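Local coordinates for hemolysin-related protein (Vibrio cholerae serotype O1, PDB 5V6F), which binds glycans through its second beta-prism lectin domain, bound here to mannotriose, and probably helps biofilm attach to host surfaces, at residues Q14-V19 with Q121-T126; A58-D63 with F87-G92; V68-G73 with V83-T88; G79-A84 with L130-Q135. All coordinates share one frame; numbering follows the deposited sequence.

Contact 1 (Q14-V19 with Q121-T126); sequences QSQRVV and QINVWT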
loop_
_atom_site.group_PDB
_atom_site.type_symbol
_atom_site.label_atom_id
_atom_site.label_comp_id
_atom_site.label_asym_id
_atom_site.label_seq_id
_atom_site.Cartn_x
_atom_site.Cartn_y
_atom_site.Cartn_z
ATOM N N GLN A 14 -10.099 2.092 9.624
ATOM C CA GLN A 14 -9.795 2.953 8.489
ATOM C C GLN A 14 -9.119 4.244 8.938
ATOM O O GLN A 14 -9.638 4.966 9.797
ATOM C CB GLN A 14 -11.070 3.285 7.716
ATOM C CG GLN A 14 -10.806 4.108 6.462
ATOM C CD GLN A 14 -12.065 4.483 5.711
ATOM O OE1 GLN A 14 -13.139 3.933 5.948
ATOM N NE2 GLN A 14 -11.933 5.429 4.793
ATOM N N SER A 15 -7.970 4.540 8.336
ATOM C CA SER A 15 -7.318 5.830 8.466
ATOM C C SER A 15 -7.289 6.513 7.104
ATOM O O SER A 15 -7.390 5.865 6.059
ATOM C CB SER A 15 -5.891 5.696 9.014
ATOM O OG SER A 15 -5.892 5.210 10.348
ATOM N N GLN A 16 -7.156 7.836 7.127
ATOM C CA GLN A 16 -7.193 8.637 5.909
ATOM C C GLN A 16 -5.968 9.539 5.893
ATOM O O GLN A 16 -5.734 10.290 6.844
ATOM C CB GLN A 16 -8.502 9.438 5.826
ATOM C CG GLN A 16 -9.727 8.525 6.030
ATOM C CD GLN A 16 -11.054 9.133 5.602
ATOM O OE1 GLN A 16 -11.860 8.480 4.922
ATOM N NE2 GLN A 16 -11.301 10.367 6.014
ATOM N N ARG A 17 -5.171 9.442 4.831
ATOM C CA ARG A 17 -3.913 10.178 4.731
ATOM C C ARG A 17 -3.937 11.048 3.482
ATOM O O ARG A 17 -3.974 10.537 2.357
ATOM C CB ARG A 17 -2.723 9.221 4.725
ATOM C CG ARG A 17 -2.479 8.549 6.082
ATOM C CD ARG A 17 -2.128 9.578 7.166
ATOM N NE ARG A 17 -1.955 8.989 8.494
ATOM C CZ ARG A 17 -2.897 8.932 9.431
ATOM N NH1 ARG A 17 -4.113 9.413 9.210
ATOM N NH2 ARG A 17 -2.622 8.378 10.604
ATOM N N VAL A 18 -3.918 12.356 3.690
ATOM C CA VAL A 18 -3.987 13.322 2.604
ATOM C C VAL A 18 -2.626 13.422 1.937
ATOM O O VAL A 18 -1.585 13.482 2.606
ATOM C CB VAL A 18 -4.463 14.687 3.137
ATOM C CG1 VAL A 18 -4.370 15.759 2.066
ATOM C CG2 VAL A 18 -5.889 14.579 3.658
ATOM N N VAL A 19 -2.632 13.432 0.608
ATOM C CA VAL A 19 -1.407 13.581 -0.166
ATOM C C VAL A 19 -1.022 15.053 -0.201
ATOM O O VAL A 19 -1.839 15.918 -0.550
ATOM C CB VAL A 19 -1.589 13.019 -1.583
ATOM C CG1 VAL A 19 -0.298 13.135 -2.358
ATOM C CG2 VAL A 19 -2.054 11.570 -1.525
ATOM N N GLN A 121 -5.822 11.572 -1.738
ATOM C CA GLN A 121 -5.906 10.954 -0.427
ATOM C C GLN A 121 -5.746 9.452 -0.596
ATOM O O GLN A 121 -6.149 8.883 -1.614
ATOM C CB GLN A 121 -7.238 11.306 0.251
ATOM C CG GLN A 121 -7.487 10.663 1.606
ATOM C CD GLN A 121 -8.763 11.171 2.251
ATOM O OE1 GLN A 121 -8.878 12.352 2.582
ATOM N NE2 GLN A 121 -9.733 10.282 2.424
ATOM N N ILE A 122 -5.121 8.827 0.396
ATOM C CA ILE A 122 -5.023 7.377 0.482
ATOM C C ILE A 122 -5.765 6.959 1.740
ATOM O O ILE A 122 -5.443 7.425 2.842
ATOM C CB ILE A 122 -3.568 6.885 0.524
ATOM C CG1 ILE A 122 -2.750 7.495 -0.620
ATOM C CG2 ILE A 122 -3.533 5.353 0.457
ATOM C CD1 ILE A 122 -1.265 7.145 -0.574
ATOM N N ASN A 123 -6.768 6.108 1.577
ATOM C CA ASN A 123 -7.394 5.456 2.712
ATOM C C ASN A 123 -6.636 4.167 2.983
ATOM O O ASN A 123 -6.263 3.453 2.051
ATOM C CB ASN A 123 -8.871 5.172 2.438
ATOM C CG ASN A 123 -9.670 6.438 2.189
ATOM O OD1 ASN A 123 -9.408 7.478 2.791
ATOM N ND2 ASN A 123 -10.645 6.357 1.296
ATOM N N VAL A 124 -6.370 3.898 4.260
ATOM C CA VAL A 124 -5.580 2.746 4.675
ATOM C C VAL A 124 -6.315 2.038 5.801
ATOM O O VAL A 124 -6.734 2.678 6.771
ATOM C CB VAL A 124 -4.168 3.151 5.142
ATOM C CG1 VAL A 124 -3.336 1.912 5.447
ATOM C CG2 VAL A 124 -3.484 4.028 4.096
ATOM N N TRP A 125 -6.455 0.722 5.679
ATOM C CA TRP A 125 -7.085 -0.103 6.701
ATOM C C TRP A 125 -6.010 -0.927 7.396
ATOM O O TRP A 125 -5.248 -1.643 6.735
ATOM C CB TRP A 125 -8.154 -1.010 6.089
ATOM C CG TRP A 125 -9.395 -0.282 5.672
ATOM C CD1 TRP A 125 -10.567 -0.201 6.369
ATOM C CD2 TRP A 125 -9.592 0.472 4.466
ATOM N NE1 TRP A 125 -11.481 0.550 5.670
ATOM C CE2 TRP A 125 -10.908 0.976 4.501
ATOM C CE3 TRP A 125 -8.785 0.768 3.364
ATOM C CZ2 TRP A 125 -11.434 1.763 3.475
ATOM C CZ3 TRP A 125 -9.310 1.546 2.345
ATOM C CH2 TRP A 125 -10.622 2.035 2.409
ATOM N N THR A 126 -5.938 -0.810 8.720
ATOM C CA THR A 126 -4.995 -1.583 9.514
ATOM C C THR A 126 -5.630 -1.921 10.852
ATOM O O THR A 126 -6.402 -1.127 11.402
ATOM C CB THR A 126 -3.673 -0.839 9.749
ATOM O OG1 THR A 126 -2.771 -1.684 10.478
ATOM C CG2 THR A 126 -3.888 0.457 10.533
#

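Contact 2 (A58-D63 with F87-G92); sequences APIALD and FTMKDG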
loop_
_atom_site.group_PDB
_atom_site.type_symbol
_atom_site.label_atom_id
_atom_site.label_comp_id
_atom_site.label_asym_id
_atom_site.label_seq_id
_atom_site.Cartn_x
_atom_site.Cartn_y
_atom_site.Cartn_z
ATOM N N ALA A 58 11.962 3.700 -0.334
ATOM C CA ALA A 58 11.928 4.936 -1.094
ATOM C C ALA A 58 10.482 5.266 -1.450
ATOM O O ALA A 58 9.701 4.361 -1.776
ATOM C CB ALA A 58 12.772 4.810 -2.362
ATOM N N PRO A 59 10.081 6.535 -1.384
ATOM C CA PRO A 59 8.677 6.873 -1.632
ATOM C C PRO A 59 8.290 6.699 -3.090
ATOM O O PRO A 59 9.121 6.774 -3.999
ATOM C CB PRO A 59 8.584 8.343 -1.207
ATOM C CG PRO A 59 9.963 8.867 -1.376
ATOM C CD PRO A 59 10.878 7.725 -1.042
ATOM N N ILE A 60 7.000 6.469 -3.293
ATOM C CA ILE A 60 6.408 6.390 -4.622
ATOM C C ILE A 60 5.895 7.773 -5.004
ATOM O O ILE A 60 5.111 8.381 -4.266
ATOM C CB ILE A 60 5.269 5.356 -4.648
ATOM C CG1 ILE A 60 5.768 3.986 -4.172
ATOM C CG2 ILE A 60 4.655 5.256 -6.034
ATOM C CD1 ILE A 60 6.874 3.390 -5.013
ATOM N N ALA A 61 6.338 8.271 -6.157
ATOM C CA ALA A 61 5.869 9.557 -6.667
ATOM C C ALA A 61 4.495 9.339 -7.290
ATOM O O ALA A 61 4.373 8.793 -8.387
ATOM C CB ALA A 61 6.860 10.134 -7.670
ATOM N N LEU A 62 3.449 9.770 -6.582
ATOM C CA LEU A 62 2.088 9.486 -7.019
ATOM C C LEU A 62 1.728 10.220 -8.300
ATOM O O LEU A 62 0.868 9.754 -9.055
ATOM C CB LEU A 62 1.100 9.854 -5.917
ATOM C CG LEU A 62 1.164 8.982 -4.663
ATOM C CD1 LEU A 62 0.207 9.515 -3.612
ATOM C CD2 LEU A 62 0.851 7.527 -4.986
ATOM N N ASP A 63 2.344 11.375 -8.552
ATOM C CA ASP A 63 2.114 12.055 -9.819
ATOM C C ASP A 63 2.762 11.313 -10.976
ATOM O O ASP A 63 2.435 11.585 -12.135
ATOM C CB ASP A 63 2.645 13.487 -9.757
ATOM C CG ASP A 63 4.120 13.546 -9.408
ATOM O OD1 ASP A 63 4.556 12.784 -8.518
ATOM O OD2 ASP A 63 4.846 14.348 -10.031
ATOM N N PHE A 87 4.334 -1.193 -8.183
ATOM C CA PHE A 87 4.031 0.132 -8.708
ATOM C C PHE A 87 4.696 0.280 -10.072
ATOM O O PHE A 87 5.921 0.173 -10.177
ATOM C CB PHE A 87 4.535 1.225 -7.764
ATOM C CG PHE A 87 3.970 1.153 -6.367
ATOM C CD1 PHE A 87 4.587 0.390 -5.392
ATOM C CD2 PHE A 87 2.851 1.892 -6.018
ATOM C CE1 PHE A 87 4.082 0.344 -4.100
ATOM C CE2 PHE A 87 2.338 1.847 -4.727
ATOM C CZ PHE A 87 2.958 1.079 -3.770
ATOM N N THR A 88 3.897 0.523 -11.109
ATOM C CA THR A 88 4.407 0.821 -12.443
ATOM C C THR A 88 4.251 2.313 -12.703
ATOM O O THR A 88 3.160 2.869 -12.523
ATOM C CB THR A 88 3.679 0.008 -13.519
ATOM O OG1 THR A 88 3.883 -1.391 -13.288
ATOM C CG2 THR A 88 4.203 0.347 -14.906
ATOM N N MET A 89 5.340 2.955 -13.116
ATOM C CA MET A 89 5.384 4.402 -13.278
ATOM C C MET A 89 5.218 4.781 -14.751
ATOM O O MET A 89 5.337 3.948 -15.651
ATOM C CB MET A 89 6.703 4.954 -12.725
ATOM C CG MET A 89 7.165 4.297 -11.431
ATOM S SD MET A 89 5.940 4.382 -10.111
ATOM C CE MET A 89 6.004 6.130 -9.710
ATOM N N LYS A 90 4.941 6.066 -14.994
ATOM C CA LYS A 90 4.709 6.513 -16.363
ATOM C C LYS A 90 5.968 6.437 -17.213
ATOM O O LYS A 90 5.866 6.458 -18.443
ATOM C CB LYS A 90 4.168 7.946 -16.399
ATOM C CG LYS A 90 2.881 8.175 -15.629
ATOM C CD LYS A 90 2.534 9.660 -15.494
ATOM C CE LYS A 90 1.197 9.854 -14.785
ATOM N NZ LYS A 90 0.674 11.240 -14.953
ATOM N N ASP A 91 7.146 6.359 -16.603
ATOM C CA ASP A 91 8.357 6.172 -17.389
ATOM C C ASP A 91 8.536 4.726 -17.837
ATOM O O ASP A 91 9.458 4.441 -18.607
ATOM C CB ASP A 91 9.590 6.658 -16.612
ATOM C CG ASP A 91 9.880 5.839 -15.361
ATOM O OD1 ASP A 91 9.162 4.856 -15.084
ATOM O OD2 ASP A 91 10.846 6.190 -14.647
ATOM N N GLY A 92 7.655 3.820 -17.407
ATOM C CA GLY A 92 7.723 2.424 -17.781
ATOM C C GLY A 92 8.365 1.527 -16.747
ATOM O O GLY A 92 8.277 0.298 -16.876
HETATM O O HOH W 1 0.486 13.239 -12.933
#

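Contact 3 (V68-G73 with V83-T88); sequences VEVTSG and VAIKFT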
loop_
_atom_site.group_PDB
_atom_site.type_symbol
_atom_site.label_atom_id
_atom_site.label_comp_id
_atom_site.label_asym_id
_atom_site.label_seq_id
_atom_site.Cartn_x
_atom_site.Cartn_y
_atom_site.Cartn_z
ATOM N N VAL A 68 -1.065 0.025 -10.355
ATOM C CA VAL A 68 -0.651 -0.829 -9.251
ATOM C C VAL A 68 -1.137 -2.244 -9.516
ATOM O O VAL A 68 -2.178 -2.464 -10.143
ATOM C CB VAL A 68 -1.175 -0.331 -7.884
ATOM C CG1 VAL A 68 -0.530 0.999 -7.522
ATOM C CG2 VAL A 68 -2.700 -0.208 -7.895
ATOM N N GLU A 69 -0.355 -3.204 -9.036
ATOM C CA GLU A 69 -0.713 -4.617 -9.017
ATOM C C GLU A 69 -0.559 -5.051 -7.569
ATOM O O GLU A 69 0.566 -5.130 -7.064
ATOM C CB GLU A 69 0.188 -5.420 -9.953
ATOM C CG GLU A 69 -0.161 -6.878 -10.121
ATOM C CD GLU A 69 0.762 -7.563 -11.110
ATOM O OE1 GLU A 69 1.841 -8.034 -10.695
ATOM O OE2 GLU A 69 0.423 -7.601 -12.311
ATOM N N VAL A 70 -1.678 -5.288 -6.890
ATOM C CA VAL A 70 -1.702 -5.500 -5.447
ATOM C C VAL A 70 -1.968 -6.974 -5.187
ATOM O O VAL A 70 -2.996 -7.510 -5.617
ATOM C CB VAL A 70 -2.768 -4.630 -4.765
ATOM C CG1 VAL A 70 -2.759 -4.848 -3.251
ATOM C CG2 VAL A 70 -2.544 -3.162 -5.092
ATOM N N THR A 71 -1.054 -7.623 -4.474
ATOM C CA THR A 71 -1.218 -9.016 -4.080
ATOM C C THR A 71 -1.601 -9.066 -2.604
ATOM O O THR A 71 -0.894 -8.516 -1.752
ATOM C CB THR A 71 0.056 -9.819 -4.339
ATOM O OG1 THR A 71 0.423 -9.699 -5.718
ATOM C CG2 THR A 71 -0.162 -11.296 -4.015
ATOM N N SER A 72 -2.717 -9.725 -2.311
ATOM C CA SER A 72 -3.201 -9.899 -0.950
ATOM C C SER A 72 -3.425 -11.382 -0.711
ATOM O O SER A 72 -3.594 -12.157 -1.654
ATOM C CB SER A 72 -4.506 -9.127 -0.711
ATOM O OG SER A 72 -4.392 -7.770 -1.098
ATOM N N GLY A 73 -3.425 -11.784 0.554
ATOM C CA GLY A 73 -3.712 -13.175 0.852
ATOM C C GLY A 73 -3.593 -13.481 2.326
ATOM O O GLY A 73 -3.482 -12.588 3.169
ATOM N N VAL A 83 0.186 -8.182 0.929
ATOM C CA VAL A 83 1.543 -8.680 1.088
ATOM C C VAL A 83 2.512 -8.095 0.067
ATOM O O VAL A 83 3.718 -8.049 0.345
ATOM C CB VAL A 83 1.591 -10.225 1.054
ATOM C CG1 VAL A 83 0.839 -10.793 2.256
ATOM C CG2 VAL A 83 1.027 -10.780 -0.253
ATOM N N ALA A 84 2.032 -7.618 -1.083
ATOM C CA ALA A 84 2.926 -7.032 -2.068
ATOM C C ALA A 84 2.175 -6.009 -2.905
ATOM O O ALA A 84 0.980 -6.159 -3.178
ATOM C CB ALA A 84 3.535 -8.104 -2.978
ATOM N N ILE A 85 2.893 -4.961 -3.305
ATOM C CA ILE A 85 2.391 -3.983 -4.263
ATOM C C ILE A 85 3.470 -3.740 -5.300
ATOM O O ILE A 85 4.603 -3.380 -4.955
ATOM C CB ILE A 85 1.998 -2.644 -3.613
ATOM C CG1 ILE A 85 1.041 -2.855 -2.442
ATOM C CG2 ILE A 85 1.345 -1.734 -4.658
ATOM C CD1 ILE A 85 0.906 -1.639 -1.562
ATOM N N LYS A 86 3.114 -3.916 -6.567
ATOM C CA LYS A 86 3.970 -3.538 -7.678
ATOM C C LYS A 86 3.476 -2.207 -8.233
ATOM O O LYS A 86 2.330 -2.106 -8.682
ATOM C CB LYS A 86 3.967 -4.612 -8.763
ATOM C CG LYS A 86 4.811 -4.272 -9.973
ATOM C CD LYS A 86 4.723 -5.362 -11.023
ATOM C CE LYS A 86 5.286 -4.897 -12.347
ATOM N NZ LYS A 86 5.066 -5.910 -13.419
ATOM N N PHE A 87 4.334 -1.193 -8.183
ATOM C CA PHE A 87 4.031 0.132 -8.708
ATOM C C PHE A 87 4.696 0.280 -10.072
ATOM O O PHE A 87 5.921 0.173 -10.177
ATOM C CB PHE A 87 4.535 1.225 -7.764
ATOM C CG PHE A 87 3.970 1.153 -6.367
ATOM C CD1 PHE A 87 4.587 0.390 -5.392
ATOM C CD2 PHE A 87 2.851 1.892 -6.018
ATOM C CE1 PHE A 87 4.082 0.344 -4.100
ATOM C CE2 PHE A 87 2.338 1.847 -4.727
ATOM C CZ PHE A 87 2.958 1.079 -3.770
ATOM N N THR A 88 3.897 0.523 -11.109
ATOM C CA THR A 88 4.407 0.821 -12.443
ATOM C C THR A 88 4.251 2.313 -12.703
ATOM O O THR A 88 3.160 2.869 -12.523
ATOM C CB THR A 88 3.679 0.008 -13.519
ATOM O OG1 THR A 88 3.883 -1.391 -13.288
ATOM C CG2 THR A 88 4.203 0.347 -14.906
HETATM O O HOH W 2 3.768 -8.798 -12.455
#

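Contact 4 (G79-A84 with L130-Q135); sequences GYHIVA and LVEGFQ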
loop_
_atom_site.group_PDB
_atom_site.type_symbol
_atom_site.label_atom_id
_atom_site.label_comp_id
_atom_site.label_asym_id
_atom_site.label_seq_id
_atom_site.Cartn_x
_atom_site.Cartn_y
_atom_site.Cartn_z
ATOM N N GLY A 79 -3.574 -14.085 9.293
ATOM C CA GLY A 79 -4.463 -13.033 8.852
ATOM C C GLY A 79 -4.374 -12.750 7.364
ATOM O O GLY A 79 -3.386 -13.051 6.692
ATOM N N TYR A 80 -5.446 -12.146 6.853
ATOM C CA TYR A 80 -5.513 -11.674 5.478
ATOM C C TYR A 80 -5.039 -10.226 5.419
ATOM O O TYR A 80 -5.611 -9.353 6.082
ATOM C CB TYR A 80 -6.938 -11.799 4.935
ATOM C CG TYR A 80 -7.292 -13.204 4.502
ATOM C CD1 TYR A 80 -7.023 -13.642 3.213
ATOM C CD2 TYR A 80 -7.878 -14.096 5.389
ATOM C CE1 TYR A 80 -7.338 -14.928 2.814
ATOM C CE2 TYR A 80 -8.198 -15.384 4.999
ATOM C CZ TYR A 80 -7.923 -15.794 3.712
ATOM O OH TYR A 80 -8.232 -17.074 3.315
ATOM N N HIS A 81 -4.004 -9.971 4.621
ATOM C CA HIS A 81 -3.455 -8.628 4.485
ATOM C C HIS A 81 -2.953 -8.435 3.063
ATOM O O HIS A 81 -2.912 -9.368 2.261
ATOM C CB HIS A 81 -2.291 -8.370 5.451
ATOM C CG HIS A 81 -2.434 -9.028 6.786
ATOM N ND1 HIS A 81 -3.020 -8.404 7.867
ATOM C CD2 HIS A 81 -2.036 -10.245 7.226
ATOM C CE1 HIS A 81 -2.992 -9.215 8.908
ATOM N NE2 HIS A 81 -2.397 -10.337 8.548
ATOM N N ILE A 82 -2.555 -7.201 2.766
ATOM C CA ILE A 82 -1.787 -6.920 1.561
ATOM C C ILE A 82 -0.351 -7.346 1.814
ATOM O O ILE A 82 0.266 -6.936 2.806
ATOM C CB ILE A 82 -1.877 -5.430 1.190
ATOM C CG1 ILE A 82 -3.312 -5.084 0.770
ATOM C CG2 ILE A 82 -0.862 -5.086 0.084
ATOM C CD1 ILE A 82 -3.535 -3.622 0.384
ATOM N N VAL A 83 0.186 -8.182 0.929
ATOM C CA VAL A 83 1.543 -8.680 1.088
ATOM C C VAL A 83 2.512 -8.095 0.067
ATOM O O VAL A 83 3.718 -8.049 0.345
ATOM C CB VAL A 83 1.591 -10.225 1.054
ATOM C CG1 VAL A 83 0.839 -10.793 2.256
ATOM C CG2 VAL A 83 1.027 -10.780 -0.253
ATOM N N ALA A 84 2.032 -7.618 -1.083
ATOM C CA ALA A 84 2.926 -7.032 -2.068
ATOM C C ALA A 84 2.175 -6.009 -2.905
ATOM O O ALA A 84 0.980 -6.159 -3.178
ATOM C CB ALA A 84 3.535 -8.104 -2.978
ATOM N N LEU A 130 -0.320 -5.091 10.242
ATOM C CA LEU A 130 -0.008 -4.927 8.833
ATOM C C LEU A 130 -1.110 -4.104 8.179
ATOM O O LEU A 130 -2.095 -3.719 8.818
ATOM C CB LEU A 130 0.143 -6.287 8.141
ATOM C CG LEU A 130 1.210 -7.202 8.743
ATOM C CD1 LEU A 130 1.071 -8.605 8.201
ATOM C CD2 LEU A 130 2.602 -6.658 8.463
ATOM N N VAL A 131 -0.934 -3.828 6.893
ATOM C CA VAL A 131 -1.944 -3.136 6.107
ATOM C C VAL A 131 -2.881 -4.178 5.517
ATOM O O VAL A 131 -2.452 -5.054 4.759
ATOM C CB VAL A 131 -1.303 -2.283 5.005
ATOM C CG1 VAL A 131 -2.369 -1.716 4.068
ATOM C CG2 VAL A 131 -0.484 -1.161 5.624
ATOM N N GLU A 132 -4.163 -4.088 5.864
ATOM C CA GLU A 132 -5.151 -4.964 5.256
ATOM C C GLU A 132 -5.662 -4.437 3.923
ATOM O O GLU A 132 -5.985 -5.235 3.039
ATOM C CB GLU A 132 -6.326 -5.178 6.210
ATOM C CG GLU A 132 -6.024 -6.183 7.314
ATOM C CD GLU A 132 -5.123 -5.620 8.395
ATOM O OE1 GLU A 132 -5.488 -4.584 8.991
ATOM O OE2 GLU A 132 -4.054 -6.211 8.655
ATOM N N GLY A 133 -5.732 -3.118 3.747
ATOM C CA GLY A 133 -6.226 -2.573 2.495
ATOM C C GLY A 133 -5.827 -1.125 2.319
ATOM O O GLY A 133 -5.393 -0.456 3.260
ATOM N N PHE A 134 -5.973 -0.644 1.083
ATOM C CA PHE A 134 -5.814 0.778 0.807
ATOM C C PHE A 134 -6.605 1.148 -0.438
ATOM O O PHE A 134 -7.015 0.291 -1.225
ATOM C CB PHE A 134 -4.335 1.188 0.666
ATOM C CG PHE A 134 -3.707 0.839 -0.663
ATOM C CD1 PHE A 134 -3.129 -0.405 -0.868
ATOM C CD2 PHE A 134 -3.662 1.768 -1.692
ATOM C CE1 PHE A 134 -2.540 -0.724 -2.078
ATOM C CE2 PHE A 134 -3.070 1.454 -2.906
ATOM C CZ PHE A 134 -2.511 0.209 -3.099
ATOM N N GLN A 135 -6.824 2.450 -0.594
ATOM C CA GLN A 135 -7.660 2.978 -1.658
ATOM C C GLN A 135 -7.186 4.376 -2.021
ATOM O O GLN A 135 -6.829 5.164 -1.142
ATOM C CB GLN A 135 -9.127 3.014 -1.221
ATOM C CG GLN A 135 -10.063 3.686 -2.195
ATOM C CD GLN A 135 -11.464 3.802 -1.644
ATOM O OE1 GLN A 135 -11.663 4.189 -0.488
ATOM N NE2 GLN A 135 -12.449 3.454 -2.462
#

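Contact 1 (Q14-V19 with Q121-T126)
S15 and V124 exchange two backbone hydrogen bonds, S15 N to V124 O at 2.7 Å and V124 N to S15 O at 2.9 Å, and R17 repeats the exchange with I122. These are the hydrogen-bonded pairs of an antiparallel pairing at the margin of one of the three sheets of the beta-prism, where outer strand 13-18 is sewn to strand 121-126. The intervening non-hydrogen-bonded pairs, Q14 with W125, Q16 with N123 and V18 with Q121, turn their side chains to the other face.

On that second face, amides meet between W125 at one end and V18 at the other. Q121 reaches out with an extended chain and gives NE2 to N123 OD1 at 2.8 Å; because N123 ND2 is in turn bonded to Q135 on the next strand, both ends of the N123 amide are engaged and its rotation is fixed. Q16 runs alongside N123 with the amide planes only 15° apart, yet its OE1 and N123 OD1 are two acceptors at 3.4 Å, a packing contact and not a bond.

On the face of S15, R17, I122 and V124, the arginine chain bends at chi2 (-63°) and its end leaves the partner strand: NE donates to N42 O and NH1 turns back to Q16 O.

Q14 closes the pairing: chi1 (-176°) sets CG over one face of the W125 indole, a CH-pi contact, and the extended chain carries CD on toward CZ2. CB approaches W125 NE1 to 3.4 Å, and CG stands 3.5 Å above the ring plane, offset toward the rim.

Contact 2 (A58-D63 with F87-G92)
I60 packs on F87 in a contact between two sheets of the prism: strand 55-61 borders one sheet, strand 80-89 is an inner strand of another, and side chains rather than backbone bonds bridge them. Chain directions differ by 34° over the touching parts, and nearest CA atoms stay well beyond strand-pairing distance, as in face-to-face packing.

The central element is a CH-pi contact. I60 sets CG1 3.8 Å from the centroid of the F87 ring, almost exactly on the ring normal. The end of this branch, CD1, touches F87 CD1 at 3.8 Å, while the other branch, CG2, rests above CD2 and also meets the methyl CE of M89 at 4.0 Å. The methionine chain is bent at both chi2 and chi3, the latter (-71°) placing CE between the two segments, where it also approaches A61 O to 3.4 Å. V95 touches both I60 and F87, and M25 also packs on F87.

Toward the surface the chemistry becomes polar. K90, on a type I turn running from M89 to G92, stretches an extended chain to D63 O. The direct bond from NZ to D63 O is weak at 3.3 Å, but a water supplements it, donating to D63 O at 2.7 Å and accepting from K90 NZ at 2.8 Å. Side chains of separate sheets packing on one another are characteristic of the beta-prism, whose three sheets enclose a common apolar core.

Contact 3 (V68-G73 with V83-T88)
V83 and A84 both meet T71, and the walk along strand 80-89 begins with this irregularity. V83 N donates to T71 O at 2.9 Å and A84 N donates to the same oxygen at 3.1 Å, so one carbonyl receives two N-H groups: a classic beta bulge. In V83, chi1 (-65°) turns CG1 anti to the carbonyl carbon and leaves CG2 between the backbone N and the carbonyl carbon, 3.3 Å from T71 O. A84 then returns the bond, its O accepting from T71 N, and its CB lies beside T71 CB on the face that also carries E69 and K86.

I85 points to the opposite, buried face. It lies side by side with V70, the two CG2 methyls 4.2 Å apart, and its CG2 also covers one face of the F87 ring near the rim.

K86 restores regular pairing by exchanging two backbone bonds with E69, each 2.9 Å from N to O. Above them the side chains cross. The charged atoms stay apart, K86 NZ being 4.7 Å from E69 OE1, and a water mediates, donating to E69 OE1 at 2.7 Å and accepting weakly from K86 NZ. The opposite charges probably still attract at this partly exposed end of the face.

F87 ends the walk, its CD2 meeting V68 CG1 at 3.8 Å. Altogether this is an antiparallel beta hairpin, strands 65-75 and 80-89, with a classic bulge toward its turn, where Y75 and W77 belong to the glycan pocket of the lectin.

Contact 4 (G79-A84 with L130-Q135)
H81 and E132 share a short His-carboxylate hydrogen bond at the sugar-binding end of the beta-prism, where strands 80-84 and 131-135, from two different sheets, meet at 75°. H81 ND1 donates to E132 OE2 at 2.5 Å; the oxygen lies in the ring plane and uses its anti lone pair, with the carboxylate turned 63° from the imidazole. One ring face is covered by L130, whose CD1 stands 3.6 Å above the plane, offset toward the rim. Where the strands come together, I82 N donates to V131 O at 2.9 Å.

A second shell holds the pair. H81 NE2 bonds to G78 O, so both ring nitrogens act as donors, consistent with a positively charged imidazole. The bend at chi2 (75°) turns E132 CD back toward H81, and OE1 is held by T12 OG1. E132 and G133 both face W125 in a classic bulge.

Outward on the pocket side, the H81 ring meets that of W129, a residue of the glycan pocket, and the side chain of L130 is about 4 Å from a bound mannose. Toward the core, I82 extends across V131 and G133 until its CD1 meets the edge of the F134 ring, 3.5 Å from F134 CD1.

Overall arrangement
Contacts 1 and 3 illustrate pairing within a sheet, contacts 2 and 4 the joining of one sheet to another. Contact 1 is partly exposed and rich in amides; contact 3 is buried, with charged side chains only on its outer face. Strand 80-89 serves three contacts in turn, entering contact 4 near the sugars, running through contact 3 and finishing in contact 2 at the far end, about 20 Å from contact 4 between centres. Contact 4 relies on a buried histidine-carboxylate bond, whereas contact 2 is apolar with a watered rim. Contact 1 reaches contact 4 through neighbouring strands, and contact 2 where V19 packs on L62.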